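Local structure of alpha,alpha-trehalose-phosphate synthase (UDP-forming) (Burkholderia multivorans, 5UOF) at residues 356-368 with 380-394. The protein belongs to glycosyltransferase family 20 and has the two-domain GT-B architecture, each domain built around its own beta sheet. Sequence-based numbering, arbitrary orientation. Where two conformers were deposited one is given.
Sequences MAFFRMSQVGYVT and EYVASQDPADPGVLV. With NA (sodium ion), chain C; EDO (1,2-ethanediol), chain E.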
loop_
_atom_site.group_PDB
_atom_site.type_symbol
_atom_site.label_atom_id
_atom_site.label_comp_id
_atom_site.label_asym_id
_atom_site.label_seq_id
_atom_site.Cartn_x
_atom_site.Cartn_y
_atom_site.Cartn_z
ATOM N N MET A 356 -24.203 22.930 4.438
ATOM C CA MET A 356 -23.522 23.719 5.460
ATOM C C MET A 356 -24.446 23.976 6.646
ATOM O O MET A 356 -24.020 23.887 7.807
ATOM C CB MET A 356 -23.004 25.040 4.879
ATOM C CG MET A 356 -22.126 24.893 3.609
ATOM S SD MET A 356 -20.729 23.763 3.841
ATOM C CE MET A 356 -20.200 23.517 2.150
ATOM N N ALA A 357 -25.723 24.275 6.373
ATOM C CA ALA A 357 -26.687 24.439 7.458
ATOM C C ALA A 357 -26.875 23.140 8.240
ATOM O O ALA A 357 -27.035 23.172 9.468
ATOM C CB ALA A 357 -28.023 24.950 6.909
ATOM N N PHE A 358 -26.857 21.986 7.556
ATOM C CA PHE A 358 -26.905 20.716 8.281
ATOM C C PHE A 358 -25.665 20.553 9.151
ATOM O O PHE A 358 -25.754 20.091 10.294
ATOM C CB PHE A 358 -26.993 19.520 7.326
ATOM C CG PHE A 358 -28.220 19.486 6.454
ATOM C CD1 PHE A 358 -29.377 20.165 6.787
ATOM C CD2 PHE A 358 -28.202 18.731 5.283
ATOM C CE1 PHE A 358 -30.500 20.102 5.958
ATOM C CE2 PHE A 358 -29.305 18.663 4.459
ATOM C CZ PHE A 358 -30.453 19.357 4.787
ATOM N N PHE A 359 -24.487 20.877 8.600
ATOM C CA PHE A 359 -23.271 20.805 9.403
ATOM C C PHE A 359 -23.386 21.693 10.632
ATOM O O PHE A 359 -23.004 21.296 11.739
ATOM C CB PHE A 359 -22.052 21.243 8.583
ATOM C CG PHE A 359 -21.673 20.307 7.466
ATOM C CD1 PHE A 359 -22.074 18.984 7.465
ATOM C CD2 PHE A 359 -20.899 20.775 6.407
ATOM C CE1 PHE A 359 -21.699 18.132 6.429
ATOM C CE2 PHE A 359 -20.523 19.937 5.379
ATOM C CZ PHE A 359 -20.928 18.616 5.380
ATOM N N ARG A 360 -23.894 22.906 10.458
ATOM C CA ARG A 360 -23.948 23.814 11.598
ATOM C C ARG A 360 -24.864 23.269 12.689
ATOM O O ARG A 360 -24.560 23.393 13.878
ATOM C CB ARG A 360 -24.402 25.204 11.156
ATOM C CG ARG A 360 -24.284 26.274 12.272
ATOM C CD ARG A 360 -24.513 27.653 11.656
ATOM N NE ARG A 360 -24.292 28.802 12.551
ATOM C CZ ARG A 360 -23.174 29.533 12.586
ATOM N NH1 ARG A 360 -22.139 29.230 11.811
ATOM N NH2 ARG A 360 -23.094 30.592 13.386
ATOM N N MET A 361 -25.987 22.651 12.301
ATOM C CA MET A 361 -26.949 22.083 13.248
ATOM C C MET A 361 -26.352 20.920 14.020
ATOM O O MET A 361 -26.700 20.683 15.182
ATOM C CB MET A 361 -28.193 21.599 12.493
ATOM C CG MET A 361 -29.252 20.925 13.352
ATOM S SD MET A 361 -30.617 20.192 12.415
ATOM C CE MET A 361 -30.526 21.146 10.912
ATOM N N SER A 362 -25.472 20.169 13.371
ATOM C CA SER A 362 -24.984 18.921 13.939
ATOM C C SER A 362 -23.996 19.159 15.081
ATOM O O SER A 362 -23.426 20.236 15.247
ATOM C CB SER A 362 -24.314 18.091 12.857
ATOM O OG SER A 362 -23.052 18.652 12.562
ATOM N N GLN A 363 -23.783 18.107 15.869
ATOM C CA GLN A 363 -22.811 18.135 16.950
ATOM C C GLN A 363 -21.499 17.445 16.606
ATOM O O GLN A 363 -20.489 17.707 17.270
ATOM C CB GLN A 363 -23.405 17.469 18.194
ATOM C CG GLN A 363 -24.444 18.333 18.913
ATOM C CD GLN A 363 -25.783 18.390 18.201
ATOM O OE1 GLN A 363 -26.212 17.436 17.543
ATOM N NE2 GLN A 363 -26.456 19.524 18.331
ATOM N N VAL A 364 -21.496 16.552 15.615
ATOM C CA VAL A 364 -20.307 15.789 15.234
ATOM C C VAL A 364 -20.256 15.755 13.715
ATOM O O VAL A 364 -21.269 15.508 13.058
ATOM C CB VAL A 364 -20.314 14.355 15.798
ATOM C CG1 VAL A 364 -19.001 13.626 15.435
ATOM C CG2 VAL A 364 -20.506 14.372 17.315
ATOM N N GLY A 365 -19.066 16.025 13.161
ATOM C CA GLY A 365 -18.782 15.758 11.769
ATOM C C GLY A 365 -17.914 14.516 11.710
ATOM O O GLY A 365 -16.850 14.459 12.328
ATOM N N TYR A 366 -18.370 13.528 10.957
ATOM C CA TYR A 366 -17.801 12.181 10.991
ATOM C C TYR A 366 -17.169 11.934 9.625
ATOM O O TYR A 366 -17.844 11.541 8.670
ATOM C CB TYR A 366 -18.908 11.202 11.316
ATOM C CG TYR A 366 -18.538 9.760 11.573
ATOM C CD1 TYR A 366 -17.251 9.376 11.894
ATOM C CD2 TYR A 366 -19.529 8.788 11.529
ATOM C CE1 TYR A 366 -16.957 8.019 12.148
ATOM C CE2 TYR A 366 -19.257 7.463 11.784
ATOM C CZ TYR A 366 -17.977 7.079 12.082
ATOM O OH TYR A 366 -17.737 5.745 12.305
ATOM N N VAL A 367 -15.863 12.204 9.533
ATOM C CA VAL A 367 -15.163 12.260 8.249
ATOM C C VAL A 367 -13.929 11.368 8.306
ATOM O O VAL A 367 -12.811 11.842 8.539
ATOM C CB VAL A 367 -14.785 13.716 7.913
ATOM C CG1 VAL A 367 -14.224 13.819 6.503
ATOM C CG2 VAL A 367 -15.989 14.633 8.088
ATOM N N THR A 368 -14.101 10.073 8.088
ATOM C CA THR A 368 -13.019 9.118 8.344
ATOM C C THR A 368 -12.768 8.212 7.141
ATOM O O THR A 368 -12.804 6.980 7.254
ATOM C CB THR A 368 -13.324 8.312 9.606
ATOM O OG1 THR A 368 -14.543 7.580 9.435
ATOM C CG2 THR A 368 -13.465 9.248 10.834
ATOM N N GLU A 380 -15.088 22.146 5.393
ATOM C CA GLU A 380 -16.422 22.742 5.346
ATOM C C GLU A 380 -17.180 22.504 6.643
ATOM O O GLU A 380 -17.924 23.384 7.105
ATOM C CB GLU A 380 -17.220 22.166 4.181
ATOM C CG GLU A 380 -16.671 22.565 2.823
ATOM C CD GLU A 380 -17.135 21.650 1.699
ATOM O OE1 GLU A 380 -17.943 20.738 1.955
ATOM O OE2 GLU A 380 -16.696 21.857 0.551
ATOM N N TYR A 381 -17.015 21.316 7.235
ATOM C CA TYR A 381 -17.686 21.030 8.496
ATOM C C TYR A 381 -17.263 22.027 9.572
ATOM O O TYR A 381 -18.107 22.644 10.235
ATOM C CB TYR A 381 -17.402 19.586 8.949
ATOM C CG TYR A 381 -18.180 19.323 10.207
ATOM C CD1 TYR A 381 -19.525 18.991 10.142
ATOM C CD2 TYR A 381 -17.595 19.509 11.459
ATOM C CE1 TYR A 381 -20.268 18.816 11.295
ATOM C CE2 TYR A 381 -18.327 19.316 12.625
ATOM C CZ TYR A 381 -19.673 18.980 12.531
ATOM O OH TYR A 381 -20.422 18.823 13.674
ATOM N N VAL A 382 -15.954 22.208 9.753
ATOM C CA VAL A 382 -15.464 23.149 10.762
ATOM C C VAL A 382 -15.958 24.555 10.452
ATOM O O VAL A 382 -16.471 25.268 11.325
ATOM C CB VAL A 382 -13.927 23.098 10.831
ATOM C CG1 VAL A 382 -13.373 24.210 11.727
ATOM C CG2 VAL A 382 -13.456 21.724 11.312
ATOM N N ALA A 383 -15.808 24.973 9.190
ATOM C CA ALA A 383 -16.161 26.346 8.830
ATOM C C ALA A 383 -17.634 26.646 9.087
ATOM O O ALA A 383 -18.005 27.809 9.300
ATOM C CB ALA A 383 -15.817 26.599 7.359
ATOM N N SER A 384 -18.489 25.625 9.061
ATOM C CA SER A 384 -19.918 25.837 9.236
ATOM C C SER A 384 -20.322 26.056 10.693
ATOM O O SER A 384 -21.447 26.499 10.944
ATOM C CB SER A 384 -20.690 24.636 8.668
ATOM O OG SER A 384 -20.512 24.521 7.265
ATOM N N GLN A 385 -19.455 25.761 11.655
ATOM C CA GLN A 385 -19.906 25.694 13.042
ATOM C C GLN A 385 -20.147 27.068 13.646
ATOM O O GLN A 385 -19.477 28.054 13.318
ATOM C CB GLN A 385 -18.886 24.949 13.904
ATOM C CG GLN A 385 -18.671 23.523 13.415
ATOM C CD GLN A 385 -19.982 22.759 13.332
ATOM O OE1 GLN A 385 -20.728 22.663 14.320
ATOM N NE2 GLN A 385 -20.294 22.243 12.147
ATOM N N ASP A 386 -21.116 27.115 14.568
ATOM C CA ASP A 386 -21.317 28.299 15.384
ATOM C C ASP A 386 -20.247 28.278 16.470
ATOM O O ASP A 386 -20.204 27.325 17.252
ATOM C CB ASP A 386 -22.726 28.293 15.995
ATOM C CG ASP A 386 -23.072 29.597 16.720
ATOM O OD1 ASP A 386 -22.163 30.246 17.292
ATOM O OD2 ASP A 386 -24.266 29.989 16.714
ATOM N N PRO A 387 -19.355 29.269 16.539
ATOM C CA PRO A 387 -18.301 29.218 17.566
ATOM C C PRO A 387 -18.832 29.272 18.985
ATOM O O PRO A 387 -18.085 28.923 19.908
ATOM C CB PRO A 387 -17.428 30.443 17.253
ATOM C CG PRO A 387 -18.324 31.370 16.496
ATOM C CD PRO A 387 -19.269 30.489 15.715
ATOM N N ALA A 388 -20.084 29.699 19.191
ATOM C CA ALA A 388 -20.650 29.707 20.535
ATOM C C ALA A 388 -21.020 28.311 21.019
ATOM O O ALA A 388 -21.166 28.105 22.229
ATOM C CB ALA A 388 -21.888 30.605 20.585
ATOM N N ASP A 389 -21.167 27.353 20.112
ATOM C CA ASP A 389 -21.541 25.979 20.434
ATOM C C ASP A 389 -21.096 25.082 19.282
ATOM O O ASP A 389 -21.933 24.573 18.527
ATOM C CB ASP A 389 -23.052 25.876 20.663
ATOM C CG ASP A 389 -23.496 24.481 21.119
ATOM O OD1 ASP A 389 -22.642 23.680 21.550
ATOM O OD2 ASP A 389 -24.712 24.183 21.031
ATOM N N PRO A 390 -19.793 24.888 19.096
ATOM C CA PRO A 390 -19.325 24.272 17.850
ATOM C C PRO A 390 -19.249 22.755 17.920
ATOM O O PRO A 390 -18.948 22.166 18.958
ATOM C CB PRO A 390 -17.929 24.889 17.680
ATOM C CG PRO A 390 -17.447 25.088 19.082
ATOM C CD PRO A 390 -18.681 25.400 19.921
ATOM N N GLY A 391 -19.521 22.120 16.781
ATOM C CA GLY A 391 -19.415 20.674 16.685
ATOM C C GLY A 391 -17.977 20.190 16.711
ATOM O O GLY A 391 -17.025 20.965 16.602
ATOM N N VAL A 392 -17.829 18.867 16.867
ATOM C CA VAL A 392 -16.532 18.206 16.961
ATOM C C VAL A 392 -16.290 17.426 15.681
ATOM O O VAL A 392 -17.173 16.690 15.226
ATOM C CB VAL A 392 -16.471 17.250 18.162
ATOM C CG1 VAL A 392 -15.132 16.495 18.175
ATOM C CG2 VAL A 392 -16.697 18.011 19.459
ATOM N N LEU A 393 -15.099 17.581 15.108
ATOM C CA LEU A 393 -14.729 16.845 13.906
ATOM C C LEU A 393 -13.978 15.584 14.302
ATOM O O LEU A 393 -12.950 15.662 14.981
ATOM C CB LEU A 393 -13.862 17.702 12.989
ATOM C CG LEU A 393 -13.265 17.011 11.754
ATOM C CD1 LEU A 393 -14.367 16.616 10.788
ATOM C CD2 LEU A 393 -12.276 17.944 11.086
ATOM N N VAL A 394 -14.484 14.435 13.857
ATOM C CA VAL A 394 -13.786 13.157 13.970
ATOM C C VAL A 394 -13.211 12.865 12.595
ATOM O O VAL A 394 -13.964 12.762 11.620
ATOM C CB VAL A 394 -14.731 12.034 14.420
ATOM C CG1 VAL A 394 -13.996 10.705 14.430
ATOM C CG2 VAL A 394 -15.276 12.332 15.824
HETATM NA NA NA C . -22.858 22.462 15.230
HETATM C C1 EDO E . -30.789 19.346 16.229
HETATM O O1 EDO E . -31.506 18.116 16.391
HETATM C C2 EDO E . -29.312 19.054 16.449
HETATM O O2 EDO E . -29.186 18.301 17.658
HETATM O O HOH W 1 -25.933 29.151 14.800
HETATM O O HOH W 2 -25.499 22.089 19.133
HETATM O O HOH W 3 -22.691 24.821 15.828
HETATM O O HOH W 4 -22.780 22.089 17.736
#
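Tyr381 lays its ring over Gly365, whose CA sits 3.4 Å from the ring centroid, almost on the normal, in a CH-pi contact that the missing side chain permits. The amide NE2 of Gln385 lies over the opposite face, and the ring's edge is turned to the face of Phe359 in an offset edge-to-face pair, planes at 63°. CG of Tyr381 stands anti to the backbone N (chi1 -177°), which carries the hydroxyl across to Ser362 OG, to which it donates (2.9 Å). Ser362 OG and Gln385 NE2 then grip Phe359 O from opposite faces, NE2 from well above the carbonyl plane at 2.9 Å. Because the Gln385 chain bends at chi2 (-55°), its OE1 reaches the sodium ion at 2.3 Å; the backbone oxygens of Arg360 and Ser362 and two waters complete the set. Arg360, extended, runs along Ser384 O, to which NH1 donates (2.9 Å), and lays one guanidinium face over CA and CB of Asp386, with a long NH2–OD2 salt bridge (3.6 Å) and a water between NE and OD2. Residues 363-367 and 392-394 pair in parallel through four backbone bonds, within a beta-alpha-beta unit of the six-stranded parallel sheet; helix 239-248 touches Met356 and Ser384, and helix 416-428 packs on Val364 and Val392.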